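Long-range contacts in carbohydrate binding module family 33 and 10 domain protein (Teredinibacter turnerae, PDB 6RW7), which oxidatively cleaves polysaccharide chains, probably those of cellulose, as a copper-dependent lytic polysaccharide monooxygenase of family AA10, this chain being its catalytic domain: residues 95-100 and 167-172; 113-118 and 138-143; 180-185 and 194-199; 11-16 and 85-90; 109-114 and 144-149. One frame throughout, in Å; residues are numbered along the deposited sequence.

Contact 1 (95-100 and 167-172); sequences QQTFVW and NVTCNV
Gln96 and Phe98 on one strand pair with Cys170 and Val168 on its antiparallel neighbour, in the four-stranded sheet of the LPMO domain. Each is a hydrogen-bonded pair closed by two backbone bonds, among them Phe98 N to Val168 O at 2.8 Å. Phe98 and Cys170 meet on the buried face: Phe98 CE1 lies 3.9 Å from Cys170 CB, and Cys170 SG stands 5.0 Å from the ring centroid, an oblique sulfur-aromatic contact. Val172 CG2 abuts the edge of the same ring and reaches Gln96 CG at 3.7 Å. This face closes on the second sheet of the LPMO beta-sandwich, where Cys170 is disulfide-bonded to Cys142 and Phe98 meets the ring of Phe116. The reverse face is more polar. Thr97 OG1 and Thr169 OG1, each beside its own backbone N, share a weak hydrogen bond of 3.4 Å. Asn167 runs alongside Val99, OD1 3.5 Å from Val99 CG1, while its ND2 is held by Glu158. Val99 borders Glu5 and His165, two ligands of the copper(II) ion.

Contact 2 (113-118 and 138-143); sequences ELVFYI and DQPFCD
Phe116 faces both Phe141 and Cys142, a classic beta bulge where strand 142-145 joins strand 111-118 in the larger sheet of the LPMO sandwich. Among the backbone bonds, Phe116 N to Cys142 O is the firm one at 2.8 Å; Phe116 O receives two weak ones, from Phe141 N and Cys142 N.

Three aromatic rings make the apolar contacts. Phe141 CG sits between its backbone N and carbonyl carbon (chi1 72°), and the ring turns a face to Phe116 CB, 3.9 Å from the centroid, a CH-pi contact, while Ile118 CB touches Phe141 CE2. Pro140 lies alongside Tyr117 and sets its CB almost squarely above the Tyr117 ring, 4.1 Å from the centroid; Val115 CG1 meets the same Pro140 CB at 3.7 Å. Cys142 SG, bonded to Cys170, stands obliquely to the Phe116 ring, 4.8 Å from its centroid.

Charges gather at one end. Glu113 OE1 and Asp143 OD1 are 4.0 Å apart, a repulsion probably relieved by Lys59, which salt-bridges both residues. A water lies between the two oxygens, though its very short leg to Asp143 OD1 is doubtful. Two further waters bridge the segments: one joins Tyr117 OH to Asp138 O, and another accepts from Ile118 N at 3.0 Å and donates to Gln139 O.

Contact 3 (180-185 and 194-199); sequences VIFAEW and RFFSCV
Glu184 OE1 and Arg194 NH1 form a buried salt bridge of 2.8 Å. The oxygen is met on its anti side, 31° out of the carboxylate plane, and the carboxylate and guanidinium planes stand 70° apart. Glu184 also lies alongside Phe196, putting OE2 in the plane of that ring at its edge, 3.5 Å from Phe196 CE2. On the same face Phe182 CZ packs against Phe196 CD2 at 3.7 Å, and Cys198 SG borders the edge of the Phe182 ring. On the other face, Trp185 and Phe195 point the same way: Trp185 CE3 comes 3.5 Å from Phe195 CD1, but the ring planes, 29° apart, are offset, with little overlap.

Six backbone bonds set these side chains in register, two for each of the pairs Ile181/Val199, Ala183/Ser197 and Trp185/Phe195. A second shell fixes the polar ends: Arg194 NH2 salt-bridges Glu113 OE2, Arg194 NE bonds His55 O, and Glu184 OE2 takes Arg58 N. Trp185 NE1 is bonded to Thr111 OG1, and the disulfide of Cys198 with Cys68 anchors the far end.

The two strands form a beta hairpin in the larger sheet of the LPMO sandwich, near the domain centre. At one end the Phe195 side chain comes within about 3 Å (nearest atoms) of the copper(I) ion held by His1 and His107, consistent with the axial phenylalanine of the AA10 histidine-brace site.

Contact 4 (11-16 and 85-90); sequences QQHCGA and NWPVTS
His13 meets Pro87 with its CG beside the backbone N (chi1 -68°), and chi2 of -66° turns the imidazole so that one face is presented to the proline. Cys14, the next residue, also has its sulfur beside the backbone N (chi1 -44°), where it meets Trp86. Both belong to helix 10-17, probably part of the L2 region of the LPMO fold; it packs on segment 85-90, which ends in strand 89-90 beside strand 193-202.

Pro87 CB rests above the centre of the His13 ring, 3.5 Å from its centroid and almost on the ring normal, a close CH-pi contact. The side chains run antiparallel past one another, Pro87 CG 3.8 Å from His13 CB. Cys14 SG approaches the six-membered ring of Trp86 obliquely, nearest to CZ3 at 3.8 Å, and its disulfide to Cys28 ties the helix to the chain that follows. Trp86 NE1 is bonded to Thr82 O. Near Cys14 the helix widens into a pi-type turn, with Ala16 N bonded to Gln11 O.

The histidine is gripped at both nitrogens: ND1 is hydrogen-bonded to Lys27 NZ, and NE2 to a water lying at the ring edge. Thr89 comes tip to tip with His13, Thr89 CG2 3.9 Å from His13 CE1. Thr89 OG1 donates to the same water at 2.8 Å.

Contact 5 (109-114 and 144-149); sequences SDTEEL and ESIVPG
Leu114 and Glu144 form an antiparallel hydrogen-bonded pair, Leu114 N to Glu144 O at 2.9 Å and Glu144 N to Leu114 O at 3.0 Å. Further along, Ile146 N bonds Glu112 O at 2.9 Å, and Gly149 N reaches Thr111 O at 3.1 Å, so the pairing continues past the end of strand 142-145. A water donates to both Glu112 OE2 and Ile146 O. On its other side strand 111-118 carries a classic beta bulge, Glu112 and Glu113 together facing Gly186. The packing is mostly against backbone: Ile146 CG1, between its backbone N and carbonyl carbon (chi1 56°), and CD1 pack against Thr111 O, CD1 at 3.3 Å. Gly149 CA makes a CA-H...O contact of 3.1 Å to Ser109 O, which a CB here would strike. Main-chain bonds carry the contact, and several side-chain polar ends bond outside it: Asp110 salt-bridges Arg187, and Glu144 OE1 bonds Asn154, a sodium ligand, tying the sodium-binding loop to this sheet edge.

In the fold
Contacts 2 and 5 are successive parts of one strand pairing, sharing Glu113 and Leu114, and both lie within the chain loop closed by contact 1. Contact 3 continues the same sheet: Tyr117 N lies 2.8 Å from Phe182 O. Contact 1 belongs to the opposing sheet, packing Val168 CG2 3.3 Å from Leu114 CG and touching contact 3 through Trp100. Gln11 of contact 4 links helix 10-17 to contact 3, its OE1 2.7 Å from Ser197 OG. Contact 3 reaches the copper(I) site; the Asp110 side chain of contact 5 is about 9 Å from that ion, and the Val99 side chain of contact 1 about 6 Å from the copper(II) ion. Contacts 4 and 5 lie on opposite sides of the chain's centre.

Contact 1 (95-100 and 167-172)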
# COMPACT_ATOMS: atom_id res chain seq x y z
N GLN A 95 6.72 -11.63 12.68
CA GLN A 95 7.78 -10.83 12.01
C GLN A 95 7.69 -11.07 10.50
O GLN A 95 7.81 -12.24 10.07
CB GLN A 95 9.16 -11.18 12.57
CG GLN A 95 9.33 -10.79 14.03
CD GLN A 95 9.41 -9.30 14.23
OE1 GLN A 95 8.55 -8.68 14.84
NE2 GLN A 95 10.47 -8.71 13.70
N GLN A 96 7.50 -10.00 9.73
CA GLN A 96 7.45 -10.07 8.24
C GLN A 96 8.24 -8.88 7.69
O GLN A 96 8.21 -7.81 8.32
CB GLN A 96 6.01 -10.06 7.70
CG GLN A 96 5.11 -11.20 8.19
CD GLN A 96 5.59 -12.59 7.83
OE1 GLN A 96 6.29 -12.76 6.84
NE2 GLN A 96 5.24 -13.59 8.64
N THR A 97 8.87 -9.06 6.54
CA THR A 97 9.56 -7.98 5.81
C THR A 97 8.64 -7.46 4.70
O THR A 97 8.18 -8.27 3.87
CB THR A 97 10.94 -8.40 5.30
OG1 THR A 97 11.66 -8.82 6.45
CG2 THR A 97 11.67 -7.26 4.63
N PHE A 98 8.42 -6.16 4.68
CA PHE A 98 7.68 -5.47 3.59
C PHE A 98 8.70 -4.80 2.69
O PHE A 98 9.60 -4.14 3.20
CB PHE A 98 6.70 -4.44 4.15
CG PHE A 98 5.54 -5.05 4.88
CD1 PHE A 98 5.65 -5.43 6.21
CD2 PHE A 98 4.35 -5.29 4.23
CE1 PHE A 98 4.59 -6.05 6.86
CE2 PHE A 98 3.28 -5.87 4.89
CZ PHE A 98 3.42 -6.27 6.19
N VAL A 99 8.57 -4.97 1.39
CA VAL A 99 9.53 -4.43 0.40
C VAL A 99 8.83 -3.34 -0.38
O VAL A 99 7.88 -3.65 -1.17
CB VAL A 99 10.05 -5.54 -0.51
CG1 VAL A 99 11.05 -4.97 -1.50
CG2 VAL A 99 10.67 -6.70 0.27
N TRP A 100 9.27 -2.10 -0.19
CA TRP A 100 8.85 -0.98 -1.07
C TRP A 100 9.79 -0.97 -2.27
O TRP A 100 11.02 -0.87 -2.07
CB TRP A 100 8.91 0.35 -0.34
CG TRP A 100 7.76 0.61 0.57
CD1 TRP A 100 7.54 0.15 1.84
CD2 TRP A 100 6.62 1.40 0.24
NE1 TRP A 100 6.35 0.63 2.32
CE2 TRP A 100 5.78 1.42 1.37
CE3 TRP A 100 6.24 2.12 -0.89
CZ2 TRP A 100 4.58 2.13 1.39
CZ3 TRP A 100 5.05 2.82 -0.88
CH2 TRP A 100 4.23 2.81 0.24
N ASN A 167 13.47 -2.11 2.61
CA ASN A 167 12.97 -3.30 3.32
C ASN A 167 12.67 -2.89 4.77
O ASN A 167 13.56 -2.33 5.43
CB ASN A 167 13.98 -4.45 3.28
CG ASN A 167 14.41 -4.84 1.89
OD1 ASN A 167 13.59 -4.87 0.96
ND2 ASN A 167 15.69 -5.16 1.73
N VAL A 168 11.44 -3.09 5.22
CA VAL A 168 11.04 -2.76 6.61
C VAL A 168 10.59 -4.05 7.27
O VAL A 168 9.70 -4.70 6.70
CB VAL A 168 9.87 -1.78 6.70
CG1 VAL A 168 9.74 -1.22 8.11
CG2 VAL A 168 9.86 -0.69 5.68
N THR A 169 11.06 -4.33 8.48
CA THR A 169 10.62 -5.51 9.25
C THR A 169 9.57 -5.06 10.27
O THR A 169 9.82 -4.08 10.99
CB THR A 169 11.83 -6.22 9.84
OG1 THR A 169 12.67 -6.55 8.73
CG2 THR A 169 11.45 -7.46 10.61
N CYS A 170 8.44 -5.76 10.31
CA CYS A 170 7.28 -5.38 11.13
C CYS A 170 6.78 -6.61 11.87
O CYS A 170 6.91 -7.72 11.34
CB CYS A 170 6.14 -4.84 10.27
SG CYS A 170 6.45 -3.27 9.41
N ASN A 171 6.16 -6.40 13.03
CA ASN A 171 5.40 -7.44 13.75
C ASN A 171 3.94 -7.35 13.29
O ASN A 171 3.22 -6.47 13.77
CB ASN A 171 5.53 -7.25 15.26
CG ASN A 171 4.82 -8.32 16.05
OD1 ASN A 171 4.63 -9.44 15.57
ND2 ASN A 171 4.39 -7.97 17.25
N VAL A 172 3.53 -8.25 12.40
CA VAL A 172 2.15 -8.26 11.87
C VAL A 172 1.23 -8.86 12.92
O VAL A 172 1.51 -9.94 13.42
CB VAL A 172 2.10 -9.01 10.54
CG1 VAL A 172 0.69 -9.05 9.99
CG2 VAL A 172 3.03 -8.38 9.51

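Contact 2 (113-118 and 138-143)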
# COMPACT_ATOMS: atom_id res chain seq x y z
N GLU A 113 9.97 7.91 7.12
CA GLU A 113 9.23 6.88 7.88
C GLU A 113 8.44 5.96 6.97
O GLU A 113 8.08 6.31 5.84
CB GLU A 113 8.34 7.51 8.94
CG GLU A 113 7.31 8.45 8.35
CD GLU A 113 6.31 9.07 9.32
OE1 GLU A 113 6.59 9.10 10.53
OE2 GLU A 113 5.23 9.46 8.86
N LEU A 114 8.20 4.78 7.50
CA LEU A 114 7.39 3.73 6.86
C LEU A 114 6.32 3.37 7.89
O LEU A 114 6.68 2.99 9.02
CB LEU A 114 8.27 2.51 6.55
CG LEU A 114 9.36 2.61 5.48
CD1 LEU A 114 8.79 2.94 4.13
CD2 LEU A 114 10.52 3.51 5.86
N VAL A 115 5.06 3.53 7.53
CA VAL A 115 3.91 3.38 8.47
C VAL A 115 2.97 2.33 7.89
O VAL A 115 2.74 2.36 6.69
CB VAL A 115 3.22 4.74 8.67
CG1 VAL A 115 2.19 4.68 9.77
CG2 VAL A 115 4.22 5.84 8.96
N PHE A 116 2.42 1.47 8.74
CA PHE A 116 1.53 0.38 8.29
C PHE A 116 0.35 0.26 9.23
O PHE A 116 0.56 0.17 10.46
CB PHE A 116 2.26 -0.96 8.29
CG PHE A 116 3.47 -1.07 7.42
CD1 PHE A 116 4.69 -0.53 7.81
CD2 PHE A 116 3.39 -1.69 6.19
CE1 PHE A 116 5.81 -0.67 7.00
CE2 PHE A 116 4.50 -1.81 5.38
CZ PHE A 116 5.70 -1.29 5.78
N TYR A 117 -0.83 0.17 8.64
CA TYR A 117 -2.10 -0.09 9.34
C TYR A 117 -2.68 -1.39 8.81
O TYR A 117 -2.45 -1.71 7.65
CB TYR A 117 -3.09 1.04 9.07
CG TYR A 117 -2.74 2.39 9.63
CD1 TYR A 117 -1.85 3.23 8.99
CD2 TYR A 117 -3.38 2.86 10.77
CE1 TYR A 117 -1.56 4.47 9.53
CE2 TYR A 117 -3.15 4.13 11.27
CZ TYR A 117 -2.24 4.95 10.63
OH TYR A 117 -1.94 6.20 11.14
N ILE A 118 -3.48 -2.07 9.63
CA ILE A 118 -4.20 -3.28 9.18
C ILE A 118 -5.66 -3.12 9.54
O ILE A 118 -5.99 -2.38 10.49
CB ILE A 118 -3.55 -4.56 9.77
CG1 ILE A 118 -4.05 -5.82 9.06
CG2 ILE A 118 -3.71 -4.63 11.28
CD1 ILE A 118 -3.19 -7.01 9.32
N ASP A 138 -7.12 2.12 14.50
CA ASP A 138 -6.91 3.58 14.64
C ASP A 138 -5.42 3.92 14.64
O ASP A 138 -5.12 5.03 14.25
CB ASP A 138 -7.57 4.08 15.92
CG ASP A 138 -9.08 4.01 15.85
OD1 ASP A 138 -9.64 3.96 14.71
OD2 ASP A 138 -9.70 3.96 16.93
N GLN A 139 -4.57 3.03 15.13
CA GLN A 139 -3.12 3.27 15.26
C GLN A 139 -2.40 2.31 14.33
O GLN A 139 -2.84 1.18 14.10
CB GLN A 139 -2.66 3.08 16.71
CG GLN A 139 -3.28 4.09 17.67
CD GLN A 139 -2.81 5.49 17.39
OE1 GLN A 139 -1.64 5.72 17.08
NE2 GLN A 139 -3.72 6.45 17.45
N PRO A 140 -1.22 2.69 13.83
CA PRO A 140 -0.45 1.76 13.00
C PRO A 140 0.10 0.58 13.82
O PRO A 140 0.45 0.78 14.97
CB PRO A 140 0.70 2.60 12.43
CG PRO A 140 0.74 3.84 13.28
CD PRO A 140 -0.61 4.01 13.95
N PHE A 141 0.22 -0.58 13.20
CA PHE A 141 0.86 -1.76 13.84
C PHE A 141 2.38 -1.71 13.64
O PHE A 141 3.09 -2.40 14.35
CB PHE A 141 0.28 -3.06 13.31
CG PHE A 141 0.65 -3.43 11.90
CD1 PHE A 141 1.83 -4.10 11.62
CD2 PHE A 141 -0.19 -3.14 10.85
CE1 PHE A 141 2.15 -4.47 10.33
CE2 PHE A 141 0.10 -3.54 9.56
CZ PHE A 141 1.29 -4.17 9.29
N CYS A 142 2.87 -0.91 12.69
CA CYS A 142 4.31 -0.78 12.43
C CYS A 142 4.55 0.66 12.02
O CYS A 142 3.82 1.17 11.17
CB CYS A 142 4.71 -1.78 11.35
SG CYS A 142 6.48 -1.86 11.00
N ASP A 143 5.49 1.33 12.67
CA ASP A 143 5.77 2.76 12.42
C ASP A 143 7.26 2.92 12.70
O ASP A 143 7.64 2.91 13.89
CB ASP A 143 4.87 3.66 13.25
CG ASP A 143 5.11 5.15 13.03
OD1 ASP A 143 5.98 5.50 12.24
OD2 ASP A 143 4.47 5.91 13.70
O HOH W 1 7.60 7.44 12.51
O HOH W 2 -3.10 6.82 13.50
O HOH W 3 -2.90 -1.09 12.37

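Contact 3 (180-185 and 194-199)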
# COMPACT_ATOMS: atom_id res chain seq x y z
N VAL A 180 -6.75 -6.27 4.88
CA VAL A 180 -6.02 -5.28 4.04
C VAL A 180 -5.00 -4.59 4.91
O VAL A 180 -5.32 -4.21 6.05
CB VAL A 180 -6.97 -4.25 3.42
CG1 VAL A 180 -6.17 -3.29 2.56
CG2 VAL A 180 -8.08 -4.90 2.61
N ILE A 181 -3.81 -4.42 4.36
CA ILE A 181 -2.75 -3.58 4.98
C ILE A 181 -2.68 -2.28 4.17
O ILE A 181 -2.59 -2.34 2.94
CB ILE A 181 -1.43 -4.35 5.05
CG1 ILE A 181 -1.58 -5.51 6.03
CG2 ILE A 181 -0.26 -3.42 5.42
CD1 ILE A 181 -0.46 -6.52 6.02
N PHE A 182 -2.76 -1.15 4.86
CA PHE A 182 -2.64 0.20 4.28
C PHE A 182 -1.29 0.76 4.75
O PHE A 182 -1.04 0.82 5.97
CB PHE A 182 -3.85 1.06 4.68
CG PHE A 182 -3.59 2.53 4.52
CD1 PHE A 182 -3.69 3.11 3.27
CD2 PHE A 182 -3.19 3.32 5.58
CE1 PHE A 182 -3.40 4.44 3.08
CE2 PHE A 182 -2.90 4.66 5.39
CZ PHE A 182 -3.00 5.21 4.14
N ALA A 183 -0.43 1.15 3.82
CA ALA A 183 0.96 1.52 4.14
C ALA A 183 1.33 2.85 3.50
O ALA A 183 0.87 3.18 2.40
CB ALA A 183 1.90 0.44 3.68
N GLU A 184 2.25 3.53 4.17
CA GLU A 184 2.76 4.83 3.72
C GLU A 184 4.29 4.82 3.73
O GLU A 184 4.90 4.25 4.66
CB GLU A 184 2.31 5.95 4.66
CG GLU A 184 0.81 6.03 4.85
CD GLU A 184 0.37 7.13 5.80
OE1 GLU A 184 1.24 7.69 6.52
OE2 GLU A 184 -0.84 7.41 5.80
N TRP A 185 4.85 5.51 2.74
CA TRP A 185 6.30 5.81 2.69
C TRP A 185 6.42 7.32 2.69
O TRP A 185 6.00 7.93 1.70
CB TRP A 185 6.96 5.12 1.50
CG TRP A 185 8.30 5.67 1.14
CD1 TRP A 185 9.31 6.04 1.98
CD2 TRP A 185 8.76 5.91 -0.20
NE1 TRP A 185 10.36 6.52 1.26
CE2 TRP A 185 10.05 6.46 -0.08
CE3 TRP A 185 8.21 5.72 -1.48
CZ2 TRP A 185 10.80 6.84 -1.19
CZ3 TRP A 185 8.96 6.09 -2.57
CH2 TRP A 185 10.23 6.66 -2.42
N ARG A 194 4.71 11.78 0.16
CA ARG A 194 4.31 10.51 0.82
C ARG A 194 3.60 9.64 -0.22
O ARG A 194 2.79 10.17 -0.98
CB ARG A 194 3.38 10.82 1.99
CG ARG A 194 2.97 9.62 2.83
CD ARG A 194 2.20 10.08 4.07
NE ARG A 194 3.12 10.83 4.92
CZ ARG A 194 3.84 10.34 5.93
NH1 ARG A 194 3.67 9.10 6.39
NH2 ARG A 194 4.76 11.10 6.49
N PHE A 195 3.92 8.35 -0.24
CA PHE A 195 3.33 7.38 -1.18
C PHE A 195 2.55 6.35 -0.40
O PHE A 195 2.88 6.07 0.77
CB PHE A 195 4.42 6.75 -2.05
CG PHE A 195 5.09 7.78 -2.91
CD1 PHE A 195 6.19 8.47 -2.43
CD2 PHE A 195 4.58 8.10 -4.16
CE1 PHE A 195 6.77 9.46 -3.21
CE2 PHE A 195 5.15 9.11 -4.92
CZ PHE A 195 6.23 9.79 -4.43
N PHE A 196 1.47 5.87 -1.01
CA PHE A 196 0.48 5.00 -0.36
C PHE A 196 0.36 3.68 -1.11
O PHE A 196 0.38 3.67 -2.31
CB PHE A 196 -0.88 5.70 -0.29
CG PHE A 196 -0.81 7.03 0.39
CD1 PHE A 196 -0.51 8.18 -0.32
CD2 PHE A 196 -0.98 7.12 1.76
CE1 PHE A 196 -0.41 9.40 0.33
CE2 PHE A 196 -0.88 8.35 2.41
CZ PHE A 196 -0.59 9.48 1.69
N SER A 197 0.17 2.59 -0.38
CA SER A 197 0.09 1.26 -1.00
C SER A 197 -0.76 0.34 -0.13
O SER A 197 -0.52 0.27 1.09
CB SER A 197 1.47 0.73 -1.23
OG SER A 197 1.49 -0.41 -2.08
N CYS A 198 -1.77 -0.29 -0.72
CA CYS A 198 -2.63 -1.29 -0.05
C CYS A 198 -2.24 -2.70 -0.47
O CYS A 198 -1.99 -2.93 -1.65
CB CYS A 198 -4.10 -1.07 -0.38
SG CYS A 198 -4.80 0.27 0.61
N VAL A 199 -2.26 -3.63 0.48
CA VAL A 199 -1.97 -5.05 0.23
C VAL A 199 -3.18 -5.87 0.67
O VAL A 199 -3.57 -5.79 1.86
CB VAL A 199 -0.71 -5.51 0.98
CG1 VAL A 199 -0.32 -6.90 0.52
CG2 VAL A 199 0.45 -4.54 0.78

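Contact 4 (11-16 and 85-90)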
# COMPACT_ATOMS: atom_id res chain seq x y z
N GLN A 11 -0.88 -2.23 -6.46
CA GLN A 11 -0.08 -1.62 -7.55
C GLN A 11 0.89 -2.63 -8.17
O GLN A 11 1.19 -2.52 -9.37
CB GLN A 11 0.72 -0.45 -6.99
CG GLN A 11 -0.17 0.67 -6.49
CD GLN A 11 0.11 1.00 -5.06
OE1 GLN A 11 -0.15 0.18 -4.18
NE2 GLN A 11 0.58 2.22 -4.81
N GLN A 12 1.37 -3.59 -7.39
CA GLN A 12 2.26 -4.65 -7.90
C GLN A 12 1.45 -5.55 -8.84
O GLN A 12 1.91 -5.85 -9.94
CB GLN A 12 2.87 -5.44 -6.74
CG GLN A 12 3.70 -6.62 -7.22
CD GLN A 12 4.92 -6.21 -8.01
OE1 GLN A 12 5.60 -5.25 -7.66
NE2 GLN A 12 5.28 -6.97 -9.05
N HIS A 13 0.30 -6.02 -8.39
CA HIS A 13 -0.54 -6.91 -9.22
C HIS A 13 -1.04 -6.16 -10.46
O HIS A 13 -0.97 -6.72 -11.55
CB HIS A 13 -1.78 -7.39 -8.47
CG HIS A 13 -1.54 -8.32 -7.33
ND1 HIS A 13 -1.03 -9.58 -7.49
CD2 HIS A 13 -1.82 -8.18 -6.02
CE1 HIS A 13 -1.01 -10.19 -6.32
NE2 HIS A 13 -1.48 -9.34 -5.39
N CYS A 14 -1.65 -4.99 -10.24
CA CYS A 14 -2.43 -4.25 -11.25
C CYS A 14 -1.72 -2.91 -11.45
O CYS A 14 -1.98 -2.00 -10.69
CB CYS A 14 -3.90 -4.10 -10.85
SG CYS A 14 -4.66 -5.60 -10.17
N GLY A 15 -0.80 -2.88 -12.41
CA GLY A 15 0.20 -1.80 -12.50
C GLY A 15 1.53 -2.38 -12.92
O GLY A 15 1.80 -2.48 -14.13
N ALA A 16 2.32 -2.83 -11.96
CA ALA A 16 3.67 -3.33 -12.28
C ALA A 16 3.55 -4.58 -13.16
O ALA A 16 4.29 -4.69 -14.15
CB ALA A 16 4.46 -3.58 -11.02
N ASN A 85 -13.13 -7.66 -6.23
CA ASN A 85 -12.37 -8.84 -5.74
C ASN A 85 -10.94 -8.69 -6.26
O ASN A 85 -10.64 -9.19 -7.36
CB ASN A 85 -13.03 -10.17 -6.14
CG ASN A 85 -12.46 -11.35 -5.38
OD1 ASN A 85 -11.46 -11.22 -4.68
ND2 ASN A 85 -13.09 -12.51 -5.51
N TRP A 86 -10.12 -7.97 -5.52
CA TRP A 86 -8.69 -7.75 -5.88
C TRP A 86 -7.91 -9.06 -5.70
O TRP A 86 -8.29 -9.91 -4.88
CB TRP A 86 -8.11 -6.65 -4.99
CG TRP A 86 -8.60 -5.28 -5.29
CD1 TRP A 86 -9.71 -4.64 -4.80
CD2 TRP A 86 -7.96 -4.35 -6.17
NE1 TRP A 86 -9.82 -3.40 -5.35
CE2 TRP A 86 -8.74 -3.18 -6.17
CE3 TRP A 86 -6.78 -4.39 -6.93
CZ2 TRP A 86 -8.38 -2.06 -6.90
CZ3 TRP A 86 -6.43 -3.28 -7.67
CH2 TRP A 86 -7.22 -2.14 -7.65
N PRO A 87 -6.77 -9.24 -6.39
CA PRO A 87 -5.91 -10.39 -6.14
C PRO A 87 -5.46 -10.41 -4.67
O PRO A 87 -5.13 -9.37 -4.13
CB PRO A 87 -4.68 -10.19 -7.05
CG PRO A 87 -5.13 -9.16 -8.07
CD PRO A 87 -6.21 -8.34 -7.41
N VAL A 88 -5.43 -11.60 -4.07
CA VAL A 88 -5.12 -11.80 -2.63
C VAL A 88 -3.98 -12.81 -2.50
O VAL A 88 -4.03 -13.84 -3.21
CB VAL A 88 -6.37 -12.31 -1.87
CG1 VAL A 88 -6.55 -13.80 -2.10
CG2 VAL A 88 -6.31 -12.00 -0.38
N THR A 89 -3.02 -12.57 -1.61
CA THR A 89 -1.93 -13.52 -1.38
C THR A 89 -1.96 -13.98 0.07
O THR A 89 -2.34 -13.25 1.01
CB THR A 89 -0.59 -13.04 -1.94
OG1 THR A 89 -0.32 -11.81 -1.30
CG2 THR A 89 -0.60 -12.87 -3.45
N SER A 90 -1.60 -15.23 0.22
CA SER A 90 -1.51 -15.90 1.54
C SER A 90 -0.44 -15.20 2.37
O SER A 90 0.59 -14.80 1.81
CB SER A 90 -1.21 -17.36 1.37
OG SER A 90 -1.41 -18.03 2.61
O HOH W 4 -1.53 -9.57 -2.39

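Contact 5 (109-114 and 144-149)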
# COMPACT_ATOMS: atom_id res chain seq x y z
N SER A 109 17.52 9.53 0.13
CA SER A 109 18.30 10.55 0.88
C SER A 109 17.45 11.33 1.89
O SER A 109 18.05 11.85 2.85
CB SER A 109 19.02 11.49 -0.05
OG SER A 109 18.09 12.35 -0.69
N ASP A 110 16.13 11.45 1.71
CA ASP A 110 15.27 12.17 2.68
C ASP A 110 14.07 11.29 3.04
O ASP A 110 13.10 11.83 3.56
CB ASP A 110 14.91 13.58 2.18
CG ASP A 110 14.16 13.57 0.87
OD1 ASP A 110 13.86 12.46 0.34
OD2 ASP A 110 13.87 14.69 0.37
N THR A 111 14.16 9.97 2.85
CA THR A 111 13.17 9.04 3.43
C THR A 111 13.15 9.24 4.95
O THR A 111 14.25 9.28 5.56
CB THR A 111 13.51 7.58 3.11
OG1 THR A 111 13.18 7.38 1.74
CG2 THR A 111 12.72 6.62 3.97
N GLU A 112 11.98 9.34 5.55
CA GLU A 112 11.86 9.51 7.02
C GLU A 112 11.09 8.36 7.67
O GLU A 112 11.53 7.91 8.76
CB GLU A 112 11.19 10.83 7.37
CG GLU A 112 11.13 11.02 8.86
CD GLU A 112 10.89 12.44 9.31
OE1 GLU A 112 10.11 13.15 8.64
OE2 GLU A 112 11.50 12.84 10.34
N GLU A 113 9.97 7.91 7.12
CA GLU A 113 9.23 6.88 7.88
C GLU A 113 8.44 5.96 6.97
O GLU A 113 8.08 6.31 5.84
CB GLU A 113 8.34 7.51 8.94
CG GLU A 113 7.31 8.45 8.35
CD GLU A 113 6.31 9.07 9.32
OE1 GLU A 113 6.59 9.10 10.53
OE2 GLU A 113 5.23 9.46 8.86
N LEU A 114 8.20 4.78 7.50
CA LEU A 114 7.39 3.73 6.86
C LEU A 114 6.32 3.37 7.89
O LEU A 114 6.68 2.99 9.02
CB LEU A 114 8.27 2.51 6.55
CG LEU A 114 9.36 2.61 5.48
CD1 LEU A 114 8.79 2.94 4.13
CD2 LEU A 114 10.52 3.51 5.86
N GLU A 144 8.06 2.91 11.65
CA GLU A 144 9.52 2.88 11.76
C GLU A 144 10.05 4.13 11.09
O GLU A 144 9.83 4.29 9.87
CB GLU A 144 10.08 1.60 11.17
CG GLU A 144 9.62 0.37 11.92
CD GLU A 144 10.10 0.22 13.36
OE1 GLU A 144 10.99 1.00 13.80
OE2 GLU A 144 9.54 -0.64 14.07
N SER A 145 10.81 4.92 11.84
CA SER A 145 11.42 6.16 11.31
C SER A 145 12.95 6.09 11.38
O SER A 145 13.53 5.32 12.18
CB SER A 145 10.86 7.36 12.01
OG SER A 145 11.26 7.40 13.37
N ILE A 146 13.57 6.86 10.51
CA ILE A 146 15.04 7.06 10.46
C ILE A 146 15.30 8.56 10.52
O ILE A 146 14.45 9.35 10.14
CB ILE A 146 15.68 6.44 9.20
CG1 ILE A 146 15.05 6.97 7.91
CG2 ILE A 146 15.64 4.92 9.27
CD1 ILE A 146 15.83 6.56 6.69
N VAL A 147 16.45 8.94 11.05
CA VAL A 147 17.05 10.25 10.71
C VAL A 147 17.05 10.30 9.19
O VAL A 147 17.51 9.35 8.54
CB VAL A 147 18.46 10.36 11.30
CG1 VAL A 147 19.17 11.60 10.79
CG2 VAL A 147 18.40 10.38 12.82
N PRO A 148 16.49 11.35 8.55
CA PRO A 148 16.22 11.28 7.11
C PRO A 148 17.45 10.86 6.29
O PRO A 148 18.53 11.46 6.40
CB PRO A 148 15.71 12.69 6.79
CG PRO A 148 14.98 13.06 8.06
CD PRO A 148 15.90 12.55 9.16
N GLY A 149 17.29 9.79 5.52
CA GLY A 149 18.30 9.27 4.59
C GLY A 149 19.36 8.42 5.26
O GLY A 149 20.20 7.83 4.56
O HOH W 5 13.27 11.32 11.78